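Local coordinates for zinc phosphodiesterase ELAC protein 1 (Homo sapiens, PDB 3ZWF) that cuts tRNA 3' ends as a two-zinc phosphodiesterase and takes part in tRNA repair by removing a 2',3'-cyclic phosphate, at residues 250-255 against 288-293; 272-277 against 307-312; 58-63 against 180-185; 6-11 against 347-352. One frame throughout, in Å; residues are numbered along the deposited sequence.

In the fold
Three of the four contacts converge on one dinuclear zinc site, and the fourth lies beside it. Contact 3 supplies three histidines to the first zinc, contact 2 supplies one histidine to the second, and contact 1 supplies Asp-251, which bridges both metals. A phosphate ion is gripped by contacts 1 and 3 and by the metals. The centres of contacts 1 and 2 are about 8 Å apart, and Glu-273 OE2 of contact 2 bonds His-289 ND1 and Cys-252 N of contact 1. Contact 4, with its centre about 8 Å from that of contact 2 and about 18 Å from that of contact 3, ties residues near the two chain ends beside strand 306-310, which leads to His-311.

Contact 1 of 4, residues 250-255 against 288-293; sequences GDCSGV and GHSTPQ. With ZN (zinc ion), chain E; ZN (zinc ion), chain D; PO4 (phosphate ion), chain F.
Asp-251 and His-289 meet beside the two zinc ions. From the aspartate backbone outward, CB lies 4.0 Å from His-289 CE1. CG stands anti to the carbonyl carbon (chi1 -64°) and comes to the edge of the imidazole, in the ring plane. OD2 forms the bridge: it binds the zinc of His-60, His-62 and His-180 at 2.4 Å and the zinc of Asp-64, His-65 and His-311 at 2.2 Å, while passing His-289 CE1 at 3.5 Å. OD1 stays 3.3 Å from the second of these zinc ions. Asp-251 holds the metals, whereas His-289 holds the phosphate: NE2 gives a nearly straight hydrogen bond (162°) to O4 at 2.6 Å. Two further phosphate oxygens bind the metals, one each, which is consistent with a phosphodiester sitting in a similar place. ND1 of the same ring is hydrogen-bonded to Glu-273 OE2, so both nitrogens are engaged, which should restrict rotation of the ring.

Farther along, Ser-290 OG donates to Cys-252 O at 2.7 Å, approaching from above the carbonyl plane, 35° out of it. Ser-253 CA also makes a CA-H...O contact with His-289 O, at 3.4 Å.

The segment 288-293 links two helices: Gly-288, with positive phi, closes helix 281-286 in a Schellman motif, and Thr-291 occupies the N-cap position of helix 292-301. Facing it, the segment 250-255 leaves strand 245-249 and pairs through its backbone with strand 171-179.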
loop_
_atom_site.group_PDB
_atom_site.type_symbol
_atom_site.label_atom_id
_atom_site.label_comp_id
_atom_site.label_asym_id
_atom_site.label_seq_id
_atom_site.Cartn_x
_atom_site.Cartn_y
_atom_site.Cartn_z
ATOM N N GLY A 250 1.919 -2.999 19.658
ATOM C CA GLY A 250 0.990 -3.345 18.563
ATOM C C GLY A 250 -0.429 -3.604 19.054
ATOM O O GLY A 250 -0.722 -3.614 20.273
ATOM N N ASP A 251 -1.328 -3.818 18.095
ATOM C CA ASP A 251 -2.715 -4.178 18.389
ATOM C C ASP A 251 -2.705 -5.343 19.374
ATOM O O ASP A 251 -1.933 -6.284 19.257
ATOM C CB ASP A 251 -3.454 -4.681 17.168
ATOM C CG ASP A 251 -3.613 -3.620 16.061
ATOM O OD1 ASP A 251 -3.149 -2.478 16.192
ATOM O OD2 ASP A 251 -4.200 -3.982 15.006
ATOM N N CYS A 252 -3.601 -5.259 20.343
ATOM C CA CYS A 252 -3.687 -6.278 21.405
ATOM C C CYS A 252 -4.924 -6.079 22.272
ATOM O O CYS A 252 -5.456 -4.988 22.372
ATOM C CB CYS A 252 -2.441 -6.236 22.295
ATOM S SG CYS A 252 -2.223 -4.791 23.302
ATOM N N SER A 253 -5.287 -7.176 22.927
ATOM C CA SER A 253 -6.285 -7.240 23.989
ATOM C C SER A 253 -5.622 -7.529 25.341
ATOM O O SER A 253 -6.300 -7.605 26.374
ATOM C CB SER A 253 -7.280 -8.359 23.671
ATOM O OG SER A 253 -8.346 -8.396 24.597
ATOM N N GLY A 254 -4.309 -7.708 25.318
ATOM C CA GLY A 254 -3.534 -7.982 26.525
ATOM C C GLY A 254 -2.095 -8.375 26.204
ATOM O O GLY A 254 -1.697 -8.487 25.037
ATOM N N VAL A 255 -1.316 -8.572 27.265
ATOM C CA VAL A 255 0.092 -8.929 27.161
ATOM C C VAL A 255 0.200 -10.378 27.597
ATOM O O VAL A 255 -0.505 -10.793 28.519
ATOM C CB VAL A 255 0.968 -8.019 28.109
ATOM C CG1 VAL A 255 2.442 -8.442 28.099
ATOM C CG2 VAL A 255 0.807 -6.557 27.740
ATOM N N GLY A 288 -9.434 -8.865 19.413
ATOM C CA GLY A 288 -8.039 -8.735 19.892
ATOM C C GLY A 288 -7.587 -7.299 20.097
ATOM O O GLY A 288 -6.395 -6.956 19.937
ATOM N N HIS A 289 -8.550 -6.457 20.484
ATOM C CA HIS A 289 -8.322 -5.040 20.681
ATOM C C HIS A 289 -8.542 -4.635 22.156
ATOM O O HIS A 289 -9.022 -5.426 22.963
ATOM C CB HIS A 289 -9.200 -4.201 19.738
ATOM C CG HIS A 289 -8.756 -4.259 18.303
ATOM N ND1 HIS A 289 -7.450 -4.047 17.926
ATOM C CD2 HIS A 289 -9.445 -4.487 17.154
ATOM C CE1 HIS A 289 -7.345 -4.165 16.610
ATOM N NE2 HIS A 289 -8.539 -4.458 16.115
ATOM N N SER A 290 -8.208 -3.380 22.409
ATOM C CA SER A 290 -8.345 -2.739 23.736
ATOM C C SER A 290 -9.240 -1.509 23.680
ATOM O O SER A 290 -9.483 -0.885 22.626
ATOM C CB SER A 290 -6.972 -2.328 24.232
ATOM O OG SER A 290 -6.181 -3.455 24.516
ATOM N N THR A 291 -9.720 -1.149 24.852
ATOM C CA THR A 291 -10.476 0.080 25.031
ATOM C C THR A 291 -9.657 1.023 25.949
ATOM O O THR A 291 -8.609 0.624 26.476
ATOM C CB THR A 291 -11.838 -0.207 25.660
ATOM O OG1 THR A 291 -11.648 -0.639 27.005
ATOM C CG2 THR A 291 -12.612 -1.262 24.854
ATOM N N PRO A 292 -10.103 2.284 26.118
ATOM C CA PRO A 292 -9.248 3.158 26.912
ATOM C C PRO A 292 -9.027 2.701 28.363
ATOM O O PRO A 292 -7.934 2.872 28.883
ATOM C CB PRO A 292 -10.003 4.479 26.894
ATOM C CG PRO A 292 -10.688 4.477 25.547
ATOM C CD PRO A 292 -11.136 3.058 25.385
ATOM N N GLN A 293 -10.046 2.108 28.969
ATOM C CA GLN A 293 -9.876 1.615 30.351
ATOM C C GLN A 293 -8.849 0.483 30.416
ATOM O O GLN A 293 -8.098 0.367 31.369
ATOM C CB GLN A 293 -11.199 1.186 30.954
ATOM C CG GLN A 293 -11.088 0.845 32.473
ATOM C CD GLN A 293 -10.435 1.920 33.371
ATOM O OE1 GLN A 293 -9.358 1.671 33.990
ATOM N NE2 GLN A 293 -11.092 3.073 33.493
HETATM ZN ZN ZN E . -4.402 -6.081 13.896
HETATM ZN ZN ZN D . -4.539 -2.717 13.262
HETATM P P PO4 F . -7.278 -4.538 13.089
HETATM O O1 PO4 F . -6.541 -5.644 13.886
HETATM O O2 PO4 F . -7.200 -5.050 11.557
HETATM O O3 PO4 F . -6.524 -3.269 13.090
HETATM O O4 PO4 F . -8.701 -4.568 13.529
HETATM O O HOH W 1 -4.355 -4.688 12.376
#

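Contact 2 of 4, residues 272-277 against 307-312; sequences HEATLD and LVLTHF. With ZN (zinc ion), chain D.
The imidazole of His-311 meets Thr-275 at its edge: OG1 lies in the ring plane and accepts a hydrogen bond from ND1 at 2.9 Å (150°). The two side chains run side by side, pointing the same way, and NE2 on the far side of the ring binds zinc at 2.2 Å. The phenyl ring of Phe-312 has Thr-310 C over one face, toward the rim, while Ala-274 O approaches its CD1 obliquely to 3.4 Å.

A second shell stands behind the metal ligand. Thr-275 OG1 donates to Glu-273 OE1 at 2.7 Å, from above the carboxylate plane, and Thr-275 N reaches the same oxygen from the same face. This chain of bonds fixes the turn of the His-311 ring, and Glu-273 OE2 receives Cys-252 N.

The backbones run parallel, joined by His-272 N to Val-308 O (3.0 Å), Thr-310 N to His-272 O and Ala-274 N to Thr-310 O (2.9 Å). Leu-307 CD1 packs on His-272 CB at 3.7 Å.

Strands 269-273 and 306-310, connected through helices, form a beta-alpha-beta unit; just past the end of 306-310 comes the zinc ligand His-311, and at the end of 269-273 its second shell, as in the metallo-beta-lactamase fold.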
loop_
_atom_site.group_PDB
_atom_site.type_symbol
_atom_site.label_atom_id
_atom_site.label_comp_id
_atom_site.label_asym_id
_atom_site.label_seq_id
_atom_site.Cartn_x
_atom_site.Cartn_y
_atom_site.Cartn_z
ATOM N N HIS A 272 -0.191 2.911 23.133
ATOM C CA HIS A 272 -1.095 1.775 23.248
ATOM C C HIS A 272 -2.334 2.025 22.361
ATOM O O HIS A 272 -2.827 3.137 22.264
ATOM C CB HIS A 272 -1.524 1.606 24.720
ATOM C CG HIS A 272 -2.060 0.253 25.061
ATOM N ND1 HIS A 272 -3.261 -0.227 24.571
ATOM C CD2 HIS A 272 -1.587 -0.701 25.911
ATOM C CE1 HIS A 272 -3.457 -1.450 25.052
ATOM N NE2 HIS A 272 -2.467 -1.756 25.868
ATOM N N GLU A 273 -2.842 0.952 21.769
ATOM C CA GLU A 273 -4.128 1.095 21.066
ATOM C C GLU A 273 -5.346 1.283 21.984
ATOM O O GLU A 273 -5.388 0.878 23.140
ATOM C CB GLU A 273 -4.406 -0.105 20.175
ATOM C CG GLU A 273 -4.670 -1.399 20.921
ATOM C CD GLU A 273 -5.785 -2.161 20.232
ATOM O OE1 GLU A 273 -6.952 -1.700 20.303
ATOM O OE2 GLU A 273 -5.486 -3.158 19.557
ATOM N N ALA A 274 -6.335 1.965 21.455
ATOM C CA ALA A 274 -7.670 1.993 22.055
ATOM C C ALA A 274 -8.692 2.047 20.928
ATOM O O ALA A 274 -9.257 3.097 20.647
ATOM C CB ALA A 274 -7.855 3.179 22.992
ATOM N N THR A 275 -8.861 0.897 20.287
ATOM C CA THR A 275 -9.658 0.815 19.056
ATOM C C THR A 275 -11.111 1.254 19.250
ATOM O O THR A 275 -11.666 2.025 18.441
ATOM C CB THR A 275 -9.581 -0.584 18.382
ATOM O OG1 THR A 275 -8.211 -0.906 18.103
ATOM C CG2 THR A 275 -10.413 -0.578 17.103
ATOM N N LEU A 276 -11.721 0.802 20.349
ATOM C CA LEU A 276 -13.115 1.081 20.608
ATOM C C LEU A 276 -13.250 1.683 22.000
ATOM O O LEU A 276 -12.355 1.560 22.832
ATOM C CB LEU A 276 -13.949 -0.196 20.563
ATOM C CG LEU A 276 -14.030 -0.905 19.227
ATOM C CD1 LEU A 276 -14.895 -2.151 19.344
ATOM C CD2 LEU A 276 -14.626 0.097 18.245
ATOM N N ASP A 277 -14.384 2.312 22.229
ATOM C CA ASP A 277 -14.671 2.901 23.530
ATOM C C ASP A 277 -15.036 1.803 24.527
ATOM O O ASP A 277 -15.320 0.653 24.156
ATOM C CB ASP A 277 -15.789 3.930 23.449
ATOM C CG ASP A 277 -17.052 3.349 22.888
ATOM O OD1 ASP A 277 -17.111 3.143 21.661
ATOM O OD2 ASP A 277 -17.955 3.031 23.679
ATOM N N LEU A 307 0.786 8.141 28.834
ATOM C CA LEU A 307 0.106 7.181 27.968
ATOM C C LEU A 307 -0.431 7.918 26.741
ATOM O O LEU A 307 -1.073 8.910 26.886
ATOM C CB LEU A 307 -1.055 6.491 28.700
ATOM C CG LEU A 307 -1.959 5.534 27.931
ATOM C CD1 LEU A 307 -1.167 4.310 27.279
ATOM C CD2 LEU A 307 -3.116 5.076 28.808
ATOM N N VAL A 308 -0.098 7.411 25.561
ATOM C CA VAL A 308 -0.647 7.944 24.307
ATOM C C VAL A 308 -1.485 6.843 23.688
ATOM O O VAL A 308 -0.998 5.757 23.409
ATOM C CB VAL A 308 0.434 8.399 23.306
ATOM C CG1 VAL A 308 -0.254 9.034 22.033
ATOM C CG2 VAL A 308 1.392 9.358 23.941
ATOM N N LEU A 309 -2.752 7.162 23.424
ATOM C CA LEU A 309 -3.694 6.225 22.798
ATOM C C LEU A 309 -3.764 6.511 21.304
ATOM O O LEU A 309 -3.681 7.661 20.871
ATOM C CB LEU A 309 -5.081 6.385 23.429
ATOM C CG LEU A 309 -5.132 6.071 24.959
ATOM C CD1 LEU A 309 -6.549 6.145 25.431
ATOM C CD2 LEU A 309 -4.548 4.702 25.258
ATOM N N THR A 310 -3.859 5.421 20.565
ATOM C CA THR A 310 -3.869 5.497 19.103
ATOM C C THR A 310 -4.638 4.327 18.555
ATOM O O THR A 310 -5.305 3.598 19.275
ATOM C CB THR A 310 -2.426 5.617 18.560
ATOM O OG1 THR A 310 -2.425 6.014 17.184
ATOM C CG2 THR A 310 -1.655 4.302 18.749
ATOM N N HIS A 311 -4.633 4.207 17.217
ATOM C CA HIS A 311 -5.357 3.118 16.531
ATOM C C HIS A 311 -6.836 3.155 16.835
ATOM O O HIS A 311 -7.440 2.157 17.179
ATOM C CB HIS A 311 -4.757 1.734 16.878
ATOM C CG HIS A 311 -5.123 0.623 15.946
ATOM N ND1 HIS A 311 -6.214 -0.197 16.138
ATOM C CD2 HIS A 311 -4.454 0.105 14.885
ATOM C CE1 HIS A 311 -6.252 -1.117 15.190
ATOM N NE2 HIS A 311 -5.170 -0.982 14.446
ATOM N N PHE A 312 -7.426 4.315 16.597
ATOM C CA PHE A 312 -8.835 4.539 16.790
ATOM C C PHE A 312 -9.718 4.080 15.628
ATOM O O PHE A 312 -9.355 4.239 14.484
ATOM C CB PHE A 312 -9.082 6.029 17.022
ATOM C CG PHE A 312 -8.372 6.604 18.232
ATOM C CD1 PHE A 312 -8.793 6.262 19.490
ATOM C CD2 PHE A 312 -7.313 7.503 18.087
ATOM C CE1 PHE A 312 -8.130 6.763 20.602
ATOM C CE2 PHE A 312 -6.642 8.019 19.189
ATOM C CZ PHE A 312 -7.078 7.683 20.445
HETATM ZN ZN ZN D . -4.539 -2.717 13.262
HETATM O O HOH W 1 -4.355 -4.688 12.376
#

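Contact 3 of 4, residues 58-63 against 180-185; sequences ITHLHG and HRIPSF. With ZN (zinc ion), chain E; PO4 (phosphate ion), chain F.
Ile-182 lays its CG1 over one face of the His-62 ring, a CH-pi contact 3.9 Å from the ring centroid and 19° off the normal. CD1, still over the same ring near His-62 CD2, also touches the backbone of Leu-61. Arg-181 meets the same ring at CE1, which stands over a face of the guanidinium, 3.0 Å from NH2, with the two planes only 18° apart. The arginine NH1 donates to phosphate O1 at 2.8 Å; the bonds from NH2 to the phosphate are weak.

Three histidines converge on one zinc. His-60 NE2 binds at 2.3 Å, His-62 ND1 at 2.2 Å and His-180 NE2 at 2.3 Å, while Asp-251, phosphate O1 and a water complete the shell. His-180 turns its edge toward the face of His-60 in an offset edge-to-face pair, planes at 89°, but meets His-62 tip to tip. Second-shell acceptors set the rings: His-60 ND1 donates in its ring plane to Thr-59 OG1, which is bonded in turn to Asp-34, and His-180 ND1 donates to Gly-288 O. His-60 and His-62 belong to the His-x-His-x-Asp-His signature of the metallo-beta-lactamase superfamily.

Away from the metal, Phe-185 N bonds Thr-59 O at 2.9 Å, and a water joins Leu-61 N to Pro-183 O. The segment 58-63 leaves strand 53-57 of one sheet and meets the start of strand 184-191 in the other, with Leu-107, Ser-108 and His-109 of the second subunit packed alongside.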
loop_
_atom_site.group_PDB
_atom_site.type_symbol
_atom_site.label_atom_id
_atom_site.label_comp_id
_atom_site.label_asym_id
_atom_site.label_seq_id
_atom_site.Cartn_x
_atom_site.Cartn_y
_atom_site.Cartn_z
ATOM N N ILE A 58 7.990 -3.847 12.783
ATOM C CA ILE A 58 6.589 -4.205 12.472
ATOM C C ILE A 58 5.980 -5.047 13.563
ATOM O O ILE A 58 6.552 -6.092 13.952
ATOM C CB ILE A 58 6.507 -4.986 11.108
ATOM C CG1 ILE A 58 7.098 -4.173 9.954
ATOM C CG2 ILE A 58 5.060 -5.388 10.809
ATOM C CD1 ILE A 58 6.432 -2.793 9.666
ATOM N N THR A 59 4.871 -4.563 14.136
ATOM C CA THR A 59 4.268 -5.195 15.352
ATOM C C THR A 59 3.541 -6.501 15.050
ATOM O O THR A 59 3.569 -7.424 15.829
ATOM C CB THR A 59 3.284 -4.292 16.053
ATOM O OG1 THR A 59 2.237 -3.905 15.140
ATOM C CG2 THR A 59 3.988 -3.025 16.608
ATOM N N HIS A 60 2.933 -6.598 13.851
ATOM C CA HIS A 60 2.179 -7.774 13.464
ATOM C C HIS A 60 1.821 -7.709 11.996
ATOM O O HIS A 60 1.764 -6.614 11.451
ATOM C CB HIS A 60 0.953 -8.014 14.323
ATOM C CG HIS A 60 -0.163 -7.012 14.182
ATOM N ND1 HIS A 60 -0.067 -5.688 14.591
ATOM C CD2 HIS A 60 -1.464 -7.220 13.887
ATOM C CE1 HIS A 60 -1.241 -5.102 14.418
ATOM N NE2 HIS A 60 -2.110 -6.007 13.994
ATOM N N LEU A 61 1.548 -8.881 11.435
ATOM C CA LEU A 61 1.272 -8.972 9.999
ATOM C C LEU A 61 -0.216 -8.830 9.654
ATOM O O LEU A 61 -0.776 -9.687 8.944
ATOM C CB LEU A 61 1.859 -10.293 9.463
ATOM C CG LEU A 61 3.383 -10.401 9.573
ATOM C CD1 LEU A 61 3.935 -11.717 9.000
ATOM C CD2 LEU A 61 4.036 -9.195 8.869
ATOM N N HIS A 62 -0.827 -7.727 10.110
ATOM C CA HIS A 62 -2.110 -7.249 9.588
ATOM C C HIS A 62 -1.792 -6.138 8.633
ATOM O O HIS A 62 -0.887 -5.373 8.855
ATOM C CB HIS A 62 -3.040 -6.779 10.682
ATOM C CG HIS A 62 -3.824 -7.883 11.302
ATOM N ND1 HIS A 62 -4.405 -7.764 12.539
ATOM C CD2 HIS A 62 -4.165 -9.105 10.833
ATOM C CE1 HIS A 62 -5.072 -8.868 12.809
ATOM N NE2 HIS A 62 -4.923 -9.711 11.791
ATOM N N GLY A 63 -2.529 -6.049 7.526
ATOM C CA GLY A 63 -2.149 -5.159 6.458
ATOM C C GLY A 63 -2.032 -3.677 6.787
ATOM O O GLY A 63 -1.187 -2.975 6.209
ATOM N N HIS A 180 -3.318 -11.015 20.303
ATOM C CA HIS A 180 -4.141 -10.387 19.300
ATOM C C HIS A 180 -4.787 -11.497 18.451
ATOM O O HIS A 180 -4.597 -12.690 18.728
ATOM C CB HIS A 180 -3.274 -9.390 18.525
ATOM C CG HIS A 180 -4.009 -8.547 17.509
ATOM N ND1 HIS A 180 -5.175 -7.850 17.778
ATOM C CD2 HIS A 180 -3.693 -8.267 16.222
ATOM C CE1 HIS A 180 -5.561 -7.213 16.673
ATOM N NE2 HIS A 180 -4.672 -7.439 15.725
ATOM N N ARG A 181 -5.534 -11.130 17.408
ATOM C CA ARG A 181 -6.138 -12.124 16.510
ATOM C C ARG A 181 -5.075 -12.945 15.792
ATOM O O ARG A 181 -5.266 -14.131 15.479
ATOM C CB ARG A 181 -7.045 -11.441 15.444
ATOM C CG ARG A 181 -8.196 -10.681 15.993
ATOM C CD ARG A 181 -9.292 -10.419 14.927
ATOM N NE ARG A 181 -8.830 -9.830 13.658
ATOM C CZ ARG A 181 -8.318 -8.601 13.519
ATOM N NH1 ARG A 181 -8.115 -7.795 14.572
ATOM N NH2 ARG A 181 -7.967 -8.179 12.313
ATOM N N ILE A 182 -3.932 -12.310 15.531
ATOM C CA ILE A 182 -2.710 -13.007 15.096
ATOM C C ILE A 182 -1.642 -12.546 16.068
ATOM O O ILE A 182 -1.878 -11.581 16.806
ATOM C CB ILE A 182 -2.301 -12.700 13.635
ATOM C CG1 ILE A 182 -1.996 -11.239 13.390
ATOM C CG2 ILE A 182 -3.404 -13.212 12.681
ATOM C CD1 ILE A 182 -1.335 -10.991 12.067
ATOM N N PRO A 183 -0.477 -13.225 16.101
ATOM C CA PRO A 183 0.509 -12.775 17.075
ATOM C C PRO A 183 0.991 -11.346 16.831
ATOM O O PRO A 183 1.203 -10.927 15.680
ATOM C CB PRO A 183 1.641 -13.768 16.914
ATOM C CG PRO A 183 0.950 -15.031 16.383
ATOM C CD PRO A 183 -0.076 -14.478 15.464
ATOM N N SER A 184 1.147 -10.615 17.920
ATOM C CA SER A 184 1.507 -9.233 17.866
ATOM C C SER A 184 2.552 -8.936 18.943
ATOM O O SER A 184 2.644 -9.653 19.949
ATOM C CB SER A 184 0.238 -8.374 18.030
ATOM O OG SER A 184 0.503 -6.973 18.017
ATOM N N PHE A 185 3.353 -7.907 18.677
ATOM C CA PHE A 185 4.512 -7.571 19.495
ATOM C C PHE A 185 4.480 -6.128 19.933
ATOM O O PHE A 185 3.961 -5.247 19.260
ATOM C CB PHE A 185 5.835 -7.853 18.763
ATOM C CG PHE A 185 6.006 -9.300 18.375
ATOM C CD1 PHE A 185 6.469 -10.257 19.293
ATOM C CD2 PHE A 185 5.687 -9.703 17.097
ATOM C CE1 PHE A 185 6.599 -11.569 18.927
ATOM C CE2 PHE A 185 5.824 -10.999 16.748
ATOM C CZ PHE A 185 6.275 -11.940 17.656
HETATM ZN ZN ZN E . -4.402 -6.081 13.896
HETATM P P PO4 F . -7.278 -4.538 13.089
HETATM O O1 PO4 F . -6.541 -5.644 13.886
HETATM O O2 PO4 F . -7.200 -5.050 11.557
HETATM O O3 PO4 F . -6.524 -3.269 13.090
HETATM O O4 PO4 F . -8.701 -4.568 13.529
HETATM O O HOH W 2 1.917 -11.289 13.121
HETATM O O HOH W 1 -4.355 -4.688 12.376
#

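Contact 4 of 4, residues 6-11 against 347-352; sequences LGTGAA and TLAEDF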
loop_
_atom_site.group_PDB
_atom_site.type_symbol
_atom_site.label_atom_id
_atom_site.label_comp_id
_atom_site.label_asym_id
_atom_site.label_seq_id
_atom_site.Cartn_x
_atom_site.Cartn_y
_atom_site.Cartn_z
ATOM N N LEU A 6 2.251 9.262 12.335
ATOM C CA LEU A 6 1.925 9.386 10.930
ATOM C C LEU A 6 0.506 8.891 10.610
ATOM O O LEU A 6 -0.196 9.456 9.758
ATOM C CB LEU A 6 2.964 8.711 10.038
ATOM C CG LEU A 6 4.370 9.315 10.156
ATOM C CD1 LEU A 6 5.420 8.455 9.519
ATOM C CD2 LEU A 6 4.454 10.757 9.630
ATOM N N GLY A 7 0.098 7.842 11.300
ATOM C CA GLY A 7 -1.228 7.288 11.165
ATOM C C GLY A 7 -1.715 6.730 12.472
ATOM O O GLY A 7 -1.008 5.915 13.164
ATOM N N THR A 8 -2.915 7.140 12.801
ATOM C CA THR A 8 -3.537 6.933 14.112
ATOM C C THR A 8 -4.853 6.169 14.004
ATOM O O THR A 8 -5.572 6.051 14.966
ATOM C CB THR A 8 -3.727 8.245 14.824
ATOM O OG1 THR A 8 -4.614 9.137 14.084
ATOM C CG2 THR A 8 -2.347 8.958 15.022
ATOM N N GLY A 9 -5.185 5.680 12.807
ATOM C CA GLY A 9 -6.423 4.959 12.664
ATOM C C GLY A 9 -6.289 3.454 12.733
ATOM O O GLY A 9 -5.214 2.862 12.441
ATOM N N ALA A 10 -7.419 2.828 13.035
ATOM C CA ALA A 10 -7.558 1.356 13.073
ATOM C C ALA A 10 -7.959 0.759 11.749
ATOM O O ALA A 10 -8.756 1.337 11.028
ATOM C CB ALA A 10 -8.596 0.944 14.079
ATOM N N ALA A 11 -7.375 -0.400 11.455
ATOM C CA ALA A 11 -7.809 -1.346 10.411
ATOM C C ALA A 11 -7.564 -0.977 8.940
ATOM O O ALA A 11 -7.359 -1.875 8.123
ATOM C CB ALA A 11 -9.278 -1.767 10.648
ATOM N N THR A 347 -2.899 11.085 26.515
ATOM C CA THR A 347 -2.957 11.912 25.325
ATOM C C THR A 347 -3.592 11.107 24.193
ATOM O O THR A 347 -3.338 9.908 24.085
ATOM C CB THR A 347 -1.541 12.334 24.894
ATOM O OG1 THR A 347 -0.923 13.052 25.958
ATOM C CG2 THR A 347 -1.581 13.241 23.687
ATOM N N LEU A 348 -4.459 11.755 23.402
ATOM C CA LEU A 348 -5.038 11.094 22.212
ATOM C C LEU A 348 -4.244 11.486 20.982
ATOM O O LEU A 348 -4.184 12.654 20.611
ATOM C CB LEU A 348 -6.516 11.457 22.059
ATOM C CG LEU A 348 -7.282 11.360 23.376
ATOM C CD1 LEU A 348 -8.730 11.788 23.107
ATOM C CD2 LEU A 348 -7.119 9.950 23.989
ATOM N N ALA A 349 -3.672 10.477 20.322
ATOM C CA ALA A 349 -2.873 10.687 19.123
ATOM C C ALA A 349 -3.747 11.216 17.971
ATOM O O ALA A 349 -4.901 10.817 17.812
ATOM C CB ALA A 349 -2.151 9.391 18.687
ATOM N N GLU A 350 -3.180 12.151 17.241
ATOM C CA GLU A 350 -3.705 12.576 15.939
ATOM C C GLU A 350 -2.580 12.492 14.922
ATOM O O GLU A 350 -1.412 12.616 15.284
ATOM C CB GLU A 350 -4.251 14.011 15.996
ATOM C CG GLU A 350 -5.348 14.160 16.990
ATOM C CD GLU A 350 -5.799 15.599 17.197
ATOM O OE1 GLU A 350 -5.255 16.532 16.563
ATOM O OE2 GLU A 350 -6.723 15.773 18.007
ATOM N N ASP A 351 -2.918 12.316 13.626
ATOM C CA ASP A 351 -1.886 12.324 12.620
ATOM C C ASP A 351 -1.125 13.663 12.690
ATOM O O ASP A 351 -1.720 14.758 12.828
ATOM C CB ASP A 351 -2.443 12.165 11.190
ATOM C CG ASP A 351 -3.125 10.835 10.953
ATOM O OD1 ASP A 351 -3.225 9.975 11.883
ATOM O OD2 ASP A 351 -3.487 10.600 9.758
ATOM N N PHE A 352 0.194 13.517 12.597
ATOM C CA PHE A 352 1.207 14.600 12.532
ATOM C C PHE A 352 1.534 15.217 13.880
ATOM O O PHE A 352 2.357 16.139 13.974
ATOM C CB PHE A 352 0.859 15.645 11.474
ATOM C CG PHE A 352 0.629 15.036 10.137
ATOM C CD1 PHE A 352 1.677 14.489 9.464
ATOM C CD2 PHE A 352 -0.636 14.995 9.577
ATOM C CE1 PHE A 352 1.489 13.859 8.227
ATOM C CE2 PHE A 352 -0.846 14.379 8.346
ATOM C CZ PHE A 352 0.223 13.821 7.675
#
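Thr-8 and Asp-351 make the hydrogen bond of this contact: OG1 donates to OD1 at 2.7 Å. It reaches that oxygen on the anti side, 32° out of the carboxylate plane, and the two side chains cross obliquely. With chi1 at 62°, OG1 sits between the backbone N and the carbonyl carbon, which leaves CG2 anti to that carbon, able to meet Ala-349 and Glu-350.

Van der Waals contacts come from the other branch of the threonine. Its CG2 touches Ala-349 CB at 3.7 Å and the backbone of Glu-350, at C, at 3.5 Å, just after the chain leaves strand 345-348. Gly-7 CA approaches Asp-351 OD1 to 3.4 Å.

Two acceptors lie near each other, Leu-6 O and Asp-351 OD2, at 3.5 Å. Each is satisfied by a different donor, Gln-42 NE2 for the carbonyl and Gly-18 N for the carboxylate. Leu-6 and Gly-7 form a classic beta bulge opposite Ala-21, at the corner where strand 2-5 ends.

Arg-17 NH1 serves both segments, bonding Thr-8 OG1 and Ala-349 O. The buried threonine hydroxyl is used twice, as acceptor from the arginine and as donor to the aspartate. With Thr-8 OG1 donating to OD1 and Gly-18 N to OD2, and Arg-17 one bond further away, the surroundings would probably favour an ionised Asp-351; the Thr-8 bond joins the chain after strand 2-5 to that after strand 345-348.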